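Local coordinates for pectinesterase 1 (Solanum lycopersicum, PDB 1XG2), which hydrolyses the methyl esters of cell-wall pectin, releasing methanol and leaving free galacturonate carboxylates, a step that may prepare fruit walls for softening during ripening, at residues S146-I155 / K165-P173; T193-A204 / R228-L239. One frame throughout, in Å; residues are numbered along the deposited sequence.

Interaction 1 (S146-I155 / K165-P173); sequences SYVTGTVDFI and KCQLVARKP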
# COMPACT_ATOMS: atom_id res chain seq x y z
N SER A 146 13.29 9.36 -5.28
CA SER A 146 12.52 10.10 -4.28
C SER A 146 13.20 10.02 -2.92
O SER A 146 14.06 9.18 -2.68
CB SER A 146 11.08 9.57 -4.23
OG SER A 146 10.36 9.90 -5.41
N TYR A 147 12.78 10.91 -2.02
CA TYR A 147 13.25 10.95 -0.66
C TYR A 147 12.03 10.62 0.21
O TYR A 147 11.00 11.25 0.06
CB TYR A 147 13.78 12.35 -0.39
CG TYR A 147 14.42 12.64 0.92
CD1 TYR A 147 15.82 12.67 1.05
CD2 TYR A 147 13.64 12.98 2.03
CE1 TYR A 147 16.42 13.00 2.30
CE2 TYR A 147 14.22 13.32 3.25
CZ TYR A 147 15.60 13.32 3.40
OH TYR A 147 16.13 13.65 4.64
N VAL A 148 12.13 9.60 1.04
CA VAL A 148 11.09 9.27 2.00
C VAL A 148 11.74 9.27 3.37
O VAL A 148 12.73 8.57 3.59
CB VAL A 148 10.47 7.88 1.74
CG1 VAL A 148 9.32 7.62 2.69
CG2 VAL A 148 10.00 7.78 0.29
N THR A 149 11.21 10.07 4.28
CA THR A 149 11.74 10.14 5.63
C THR A 149 10.68 9.91 6.71
O THR A 149 9.51 10.28 6.57
CB THR A 149 12.51 11.46 5.83
OG1 THR A 149 13.20 11.45 7.08
CG2 THR A 149 11.58 12.68 5.91
N GLY A 150 11.10 9.26 7.79
CA GLY A 150 10.20 9.00 8.91
C GLY A 150 10.89 8.30 10.06
O GLY A 150 12.12 8.21 10.11
N THR A 151 10.09 7.76 10.97
CA THR A 151 10.62 7.09 12.15
C THR A 151 10.08 5.67 12.26
O THR A 151 10.73 4.73 11.81
CB THR A 151 10.27 7.89 13.41
OG1 THR A 151 8.88 8.23 13.39
CG2 THR A 151 11.00 9.20 13.43
N VAL A 152 8.88 5.55 12.83
CA VAL A 152 8.27 4.27 13.13
C VAL A 152 7.37 3.84 11.97
O VAL A 152 6.40 4.53 11.65
CB VAL A 152 7.42 4.34 14.44
CG1 VAL A 152 6.76 3.02 14.73
CG2 VAL A 152 8.28 4.81 15.64
N ASP A 153 7.71 2.72 11.33
CA ASP A 153 6.91 2.10 10.28
C ASP A 153 6.67 3.07 9.13
O ASP A 153 5.54 3.25 8.72
CB ASP A 153 5.54 1.66 10.83
CG ASP A 153 5.63 0.65 11.94
OD1 ASP A 153 6.71 0.04 12.15
OD2 ASP A 153 4.65 0.40 12.66
N PHE A 154 7.72 3.71 8.64
CA PHE A 154 7.50 4.85 7.75
C PHE A 154 7.18 4.48 6.30
O PHE A 154 6.71 5.33 5.52
CB PHE A 154 8.53 5.98 7.96
CG PHE A 154 9.93 5.73 7.43
CD1 PHE A 154 10.24 6.02 6.11
CD2 PHE A 154 10.98 5.40 8.29
CE1 PHE A 154 11.53 5.87 5.63
CE2 PHE A 154 12.28 5.28 7.82
CZ PHE A 154 12.55 5.51 6.47
N ILE A 155 7.36 3.21 5.96
CA ILE A 155 6.81 2.67 4.71
C ILE A 155 5.98 1.44 5.07
O ILE A 155 6.53 0.41 5.45
CB ILE A 155 7.90 2.29 3.71
CG1 ILE A 155 8.75 3.50 3.37
CG2 ILE A 155 7.27 1.74 2.43
CD1 ILE A 155 9.98 3.17 2.56
N LYS A 165 16.27 3.63 -6.48
CA LYS A 165 17.07 4.85 -6.43
C LYS A 165 16.42 5.95 -5.58
O LYS A 165 16.44 7.13 -5.93
CB LYS A 165 17.40 5.35 -7.84
CG LYS A 165 18.03 4.28 -8.73
CD LYS A 165 19.48 4.52 -9.01
CE LYS A 165 20.11 3.38 -9.84
NZ LYS A 165 20.02 3.57 -11.34
N CYS A 166 15.84 5.53 -4.46
CA CYS A 166 15.31 6.44 -3.46
C CYS A 166 16.26 6.52 -2.28
O CYS A 166 17.01 5.59 -2.02
CB CYS A 166 13.94 5.96 -2.96
SG CYS A 166 12.67 5.97 -4.26
N GLN A 167 16.20 7.63 -1.56
CA GLN A 167 16.88 7.76 -0.28
C GLN A 167 15.82 7.60 0.81
O GLN A 167 14.88 8.39 0.90
CB GLN A 167 17.60 9.11 -0.20
CG GLN A 167 18.55 9.31 -1.37
CD GLN A 167 19.60 10.40 -1.13
OE1 GLN A 167 20.61 10.17 -0.44
NE2 GLN A 167 19.38 11.57 -1.72
N LEU A 168 15.96 6.53 1.58
CA LEU A 168 15.07 6.20 2.68
C LEU A 168 15.81 6.60 3.95
O LEU A 168 16.81 5.99 4.32
CB LEU A 168 14.71 4.72 2.67
CG LEU A 168 14.23 4.21 1.30
CD1 LEU A 168 13.86 2.75 1.39
CD2 LEU A 168 13.09 5.01 0.79
N VAL A 169 15.33 7.66 4.58
CA VAL A 169 16.05 8.40 5.60
C VAL A 169 15.32 8.29 6.93
O VAL A 169 14.25 8.89 7.13
CB VAL A 169 16.20 9.88 5.21
CG1 VAL A 169 17.12 10.59 6.21
CG2 VAL A 169 16.74 10.02 3.79
N ALA A 170 15.89 7.52 7.84
CA ALA A 170 15.38 7.47 9.20
C ALA A 170 15.84 8.72 9.95
O ALA A 170 16.99 9.15 9.81
CB ALA A 170 15.83 6.21 9.89
N ARG A 171 14.95 9.30 10.74
CA ARG A 171 15.23 10.52 11.49
C ARG A 171 15.12 10.28 13.00
O ARG A 171 14.74 9.20 13.44
CB ARG A 171 14.28 11.64 11.06
CG ARG A 171 12.83 11.43 11.46
CD ARG A 171 11.83 12.23 10.63
NE ARG A 171 12.12 13.66 10.70
CZ ARG A 171 11.51 14.60 10.00
NH1 ARG A 171 10.50 14.31 9.19
NH2 ARG A 171 11.88 15.87 10.15
N LYS A 172 15.46 11.29 13.78
CA LYS A 172 15.41 11.18 15.24
C LYS A 172 13.97 11.13 15.71
O LYS A 172 13.19 12.05 15.45
CB LYS A 172 16.11 12.36 15.90
CG LYS A 172 16.23 12.23 17.42
CD LYS A 172 16.92 13.46 18.01
CE LYS A 172 17.02 13.37 19.51
NZ LYS A 172 16.99 14.72 20.15
N PRO A 173 13.58 10.04 16.39
CA PRO A 173 12.22 9.91 16.89
C PRO A 173 12.08 10.44 18.32
O PRO A 173 13.00 11.05 18.84
CB PRO A 173 12.01 8.40 16.86
CG PRO A 173 13.34 7.85 17.25
CD PRO A 173 14.39 8.85 16.70

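Interaction 2 (T193-A204 / R228-L239); sequences TGTSIQFCNIIA and RTVVMESYLGGL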
# COMPACT_ATOMS: atom_id res chain seq x y z
N THR A 193 1.73 -9.51 -3.11
CA THR A 193 2.12 -8.19 -2.67
C THR A 193 3.40 -8.27 -1.88
O THR A 193 3.87 -9.35 -1.53
CB THR A 193 1.03 -7.59 -1.80
OG1 THR A 193 0.72 -8.50 -0.74
CG2 THR A 193 -0.27 -7.45 -2.58
N GLY A 194 3.95 -7.10 -1.59
CA GLY A 194 5.17 -6.99 -0.82
C GLY A 194 5.93 -5.73 -1.16
O GLY A 194 5.62 -5.05 -2.13
N THR A 195 6.95 -5.44 -0.37
CA THR A 195 7.76 -4.25 -0.55
C THR A 195 9.16 -4.65 -0.98
O THR A 195 9.83 -5.43 -0.33
CB THR A 195 7.82 -3.47 0.75
OG1 THR A 195 6.54 -2.86 1.00
CG2 THR A 195 8.81 -2.31 0.66
N SER A 196 9.62 -4.05 -2.06
CA SER A 196 10.95 -4.31 -2.58
C SER A 196 11.69 -2.99 -2.64
O SER A 196 11.19 -2.01 -3.18
CB SER A 196 10.84 -4.92 -3.98
OG SER A 196 12.11 -5.00 -4.60
N ILE A 197 12.89 -2.95 -2.05
CA ILE A 197 13.72 -1.77 -2.01
C ILE A 197 15.01 -2.12 -2.75
O ILE A 197 15.73 -3.03 -2.33
CB ILE A 197 13.99 -1.39 -0.54
CG1 ILE A 197 12.71 -0.86 0.11
CG2 ILE A 197 15.13 -0.33 -0.41
CD1 ILE A 197 12.76 -0.92 1.64
N GLN A 198 15.30 -1.40 -3.82
CA GLN A 198 16.37 -1.75 -4.76
C GLN A 198 17.16 -0.54 -5.19
O GLN A 198 16.58 0.46 -5.60
CB GLN A 198 15.73 -2.39 -6.01
CG GLN A 198 16.70 -3.09 -6.92
CD GLN A 198 16.04 -3.60 -8.20
OE1 GLN A 198 15.03 -3.05 -8.65
NE2 GLN A 198 16.62 -4.64 -8.79
N PHE A 199 18.49 -0.62 -5.13
CA PHE A 199 19.37 0.50 -5.51
C PHE A 199 19.05 1.77 -4.72
O PHE A 199 19.16 2.87 -5.24
CB PHE A 199 19.30 0.82 -7.00
CG PHE A 199 19.27 -0.37 -7.89
CD1 PHE A 199 18.36 -0.44 -8.93
CD2 PHE A 199 20.17 -1.41 -7.73
CE1 PHE A 199 18.32 -1.54 -9.78
CE2 PHE A 199 20.14 -2.52 -8.57
CZ PHE A 199 19.22 -2.58 -9.60
N CYS A 200 18.69 1.60 -3.46
CA CYS A 200 18.33 2.70 -2.60
C CYS A 200 19.46 3.01 -1.63
O CYS A 200 20.42 2.25 -1.48
CB CYS A 200 17.05 2.36 -1.82
SG CYS A 200 15.56 2.42 -2.85
N ASN A 201 19.33 4.17 -0.99
CA ASN A 201 20.22 4.61 0.06
C ASN A 201 19.42 4.61 1.34
O ASN A 201 18.51 5.40 1.46
CB ASN A 201 20.60 6.06 -0.27
CG ASN A 201 22.06 6.34 -0.08
OD1 ASN A 201 22.91 5.50 -0.35
ND2 ASN A 201 22.37 7.59 0.33
N ILE A 202 19.74 3.73 2.29
CA ILE A 202 19.05 3.73 3.58
C ILE A 202 20.01 4.29 4.60
O ILE A 202 21.00 3.65 4.97
CB ILE A 202 18.57 2.32 3.99
CG1 ILE A 202 17.83 1.67 2.82
CG2 ILE A 202 17.68 2.42 5.21
CD1 ILE A 202 17.28 0.29 3.11
N ILE A 203 19.71 5.51 5.04
CA ILE A 203 20.65 6.32 5.78
C ILE A 203 19.97 7.07 6.93
O ILE A 203 18.74 7.08 7.04
CB ILE A 203 21.31 7.32 4.83
CG1 ILE A 203 20.26 8.23 4.16
CG2 ILE A 203 22.11 6.57 3.77
CD1 ILE A 203 20.85 9.36 3.33
N ALA A 204 20.80 7.70 7.75
CA ALA A 204 20.34 8.51 8.86
C ALA A 204 20.30 9.99 8.47
O ALA A 204 21.15 10.48 7.73
CB ALA A 204 21.26 8.32 10.06
N ARG A 228 6.13 -9.32 3.90
CA ARG A 228 7.07 -9.70 2.85
C ARG A 228 7.82 -8.49 2.32
O ARG A 228 7.24 -7.64 1.65
CB ARG A 228 6.35 -10.42 1.72
CG ARG A 228 7.29 -10.87 0.62
CD ARG A 228 6.82 -12.06 -0.15
NE ARG A 228 5.77 -11.67 -1.06
CZ ARG A 228 5.60 -12.15 -2.28
NH1 ARG A 228 6.41 -13.09 -2.76
NH2 ARG A 228 4.61 -11.70 -3.04
N THR A 229 9.12 -8.45 2.61
CA THR A 229 9.96 -7.32 2.33
C THR A 229 11.35 -7.79 1.93
O THR A 229 11.91 -8.69 2.57
CB THR A 229 10.05 -6.43 3.57
OG1 THR A 229 8.74 -5.97 3.94
CG2 THR A 229 10.86 -5.17 3.31
N VAL A 230 11.89 -7.21 0.87
CA VAL A 230 13.24 -7.51 0.44
C VAL A 230 13.98 -6.22 0.17
O VAL A 230 13.44 -5.29 -0.45
CB VAL A 230 13.27 -8.39 -0.81
CG1 VAL A 230 14.68 -8.53 -1.34
CG2 VAL A 230 12.69 -9.74 -0.49
N VAL A 231 15.21 -6.18 0.65
CA VAL A 231 16.08 -5.03 0.47
C VAL A 231 17.28 -5.55 -0.32
O VAL A 231 17.98 -6.43 0.16
CB VAL A 231 16.56 -4.46 1.80
CG1 VAL A 231 17.56 -3.33 1.56
CG2 VAL A 231 15.37 -3.99 2.65
N MET A 232 17.49 -5.04 -1.53
CA MET A 232 18.57 -5.56 -2.38
C MET A 232 19.35 -4.51 -3.15
O MET A 232 18.84 -3.44 -3.48
CB MET A 232 18.03 -6.64 -3.32
CG MET A 232 16.95 -6.26 -4.25
SD MET A 232 16.15 -7.76 -4.98
CE MET A 232 15.09 -6.94 -6.10
N GLU A 233 20.62 -4.83 -3.42
CA GLU A 233 21.52 -3.94 -4.13
C GLU A 233 21.45 -2.51 -3.62
O GLU A 233 21.50 -1.56 -4.39
CB GLU A 233 21.25 -4.00 -5.64
CG GLU A 233 21.60 -5.35 -6.26
CD GLU A 233 23.10 -5.54 -6.55
OE1 GLU A 233 23.92 -4.60 -6.36
OE2 GLU A 233 23.46 -6.67 -6.97
N SER A 234 21.36 -2.37 -2.30
CA SER A 234 21.20 -1.08 -1.67
C SER A 234 22.34 -0.80 -0.69
O SER A 234 23.01 -1.72 -0.20
CB SER A 234 19.87 -1.00 -0.92
OG SER A 234 18.77 -1.07 -1.81
N TYR A 235 22.54 0.49 -0.43
CA TYR A 235 23.48 0.94 0.58
C TYR A 235 22.75 1.05 1.89
O TYR A 235 21.71 1.71 1.98
CB TYR A 235 24.08 2.29 0.19
CG TYR A 235 24.96 2.89 1.27
CD1 TYR A 235 26.35 2.69 1.25
CD2 TYR A 235 24.42 3.67 2.30
CE1 TYR A 235 27.16 3.24 2.24
CE2 TYR A 235 25.24 4.23 3.29
CZ TYR A 235 26.61 4.01 3.24
OH TYR A 235 27.42 4.55 4.21
N LEU A 236 23.29 0.40 2.91
CA LEU A 236 22.76 0.44 4.27
C LEU A 236 23.76 1.14 5.19
O LEU A 236 24.89 0.66 5.35
CB LEU A 236 22.51 -0.98 4.77
CG LEU A 236 21.19 -1.63 4.36
CD1 LEU A 236 21.00 -1.58 2.88
CD2 LEU A 236 21.10 -3.08 4.85
N GLY A 237 23.36 2.27 5.76
CA GLY A 237 24.20 3.02 6.68
C GLY A 237 24.38 2.30 8.00
O GLY A 237 23.71 1.30 8.28
N GLY A 238 25.29 2.81 8.83
CA GLY A 238 25.56 2.22 10.13
C GLY A 238 24.40 2.30 11.10
O GLY A 238 24.40 1.64 12.14
N LEU A 239 23.38 3.10 10.77
CA LEU A 239 22.18 3.18 11.59
C LEU A 239 21.44 1.86 11.71
O LEU A 239 20.69 1.64 12.67
CB LEU A 239 21.23 4.26 11.07
CG LEU A 239 20.29 3.89 9.91
CD1 LEU A 239 19.17 4.89 9.79
CD2 LEU A 239 21.05 3.78 8.62

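Interaction 1 (S146-I155 / K165-P173)
Y147 holds its CG anti to the backbone N (chi1 -175°), which swings the phenol ring over toward V169 on the next strand. V169 CG2, anti to the carbonyl carbon (chi1 -172° for CG1), lies over one face of that ring, 3.3 Å from Y147 CE1. The two residues sit on neighbouring turns of the right-handed parallel beta-helix of the pectinesterase domain. Strands 147-150 and 167-170 run parallel, with axes 4.8 Å apart. Y147, T149, Q167 and V169 share one face of the sheet. With an alanine in place of Y147, V169 CG2 would probably lose the ring face it packs on, leaving a gap on this side. On the other face V148 and L168 lie side by side, and the I155 side chain crosses that of L168 at about a right angle, I155 CD1 4.0 Å from L168 CD2. F154 comes from the turn that carries D153, the predicted nucleophile. Its ring has G150 N over its centre and V148 CG1 at its edge. Across the contact F154 CZ is 3.8 Å from V169 O, and CE2 lies near A170. G150 leaves room for F154, since a CB there would run into F154 CB. Further on, T151 CG2 packs on R171 CG at 3.5 Å and on P173 CB. R171 NH1 passes T149 CG2 and forms a salt bridge with D128. V169 O is gripped twice. G150 N reaches it at 3.2 Å from one face of the carbonyl plane, and T149 OG1 donates to it at 2.8 Å from the opposite face, tilted 32° from that plane.

Interaction 2 (T193-A204 / R228-L239)
R228 grips the backbone of T193 side-on. Its NE and NH2 both donate to T193 O, at 3.0 and 2.9 Å, and the oxygen lies near the guanidinium plane. From there two neighbouring turns of the parallel beta-helix pair in parallel, 194-198 with 228-232 and then 201-204 with 235-236. The tight part is the face of I197, V231, I202 and L236. I202 CD1 rests against both V231 CG1 at 3.9 Å and L236 CD1 at 4.2 Å. At the corner between the strands S234 OG, buried, accepts from C200 N at 3.1 Å and donates to M232 O, which also takes F199 N. This hydroxyl links the two segments where the regular pairing is interrupted. The outward side is looser and partly exposed. There the F199 ring lies alongside E233, with CE2 3.5 Å from E233 CB, while the glutamate's end leads away. I203 CG2 meets the edge of the Y235 ring at 3.9 Å. Strand 160-164 continues the sheet beyond 194-198, and strand 258-262 continues it beyond 228-232. S196 OG bonds to F292 O, near helix 294-297, and T193 packs on S106 of the inhibitor chain.

Interactions 1 and 2 lie in series along the chain, with centres about 11 Å apart. They join in one sheet, where strand 167-170 of interaction 1 is next to strand 201-204 of interaction 2. Probable hydrogen bonds tie them: L168 N to N201 O at 2.8 Å and N201 N to C166 O at 2.9 Å. A170 CB also packs on L239 CD1 at 3.6 Å. Interaction 1 carries the predicted nucleophile D153, salt-bridged to R221, and its T151 side chain lies about 4 Å from that of Q131, the likely transition-state stabiliser. Interaction 2 is farther off. Its T229 side chain is about 9 Å from those of R221 and W223, probable substrate-binding residues.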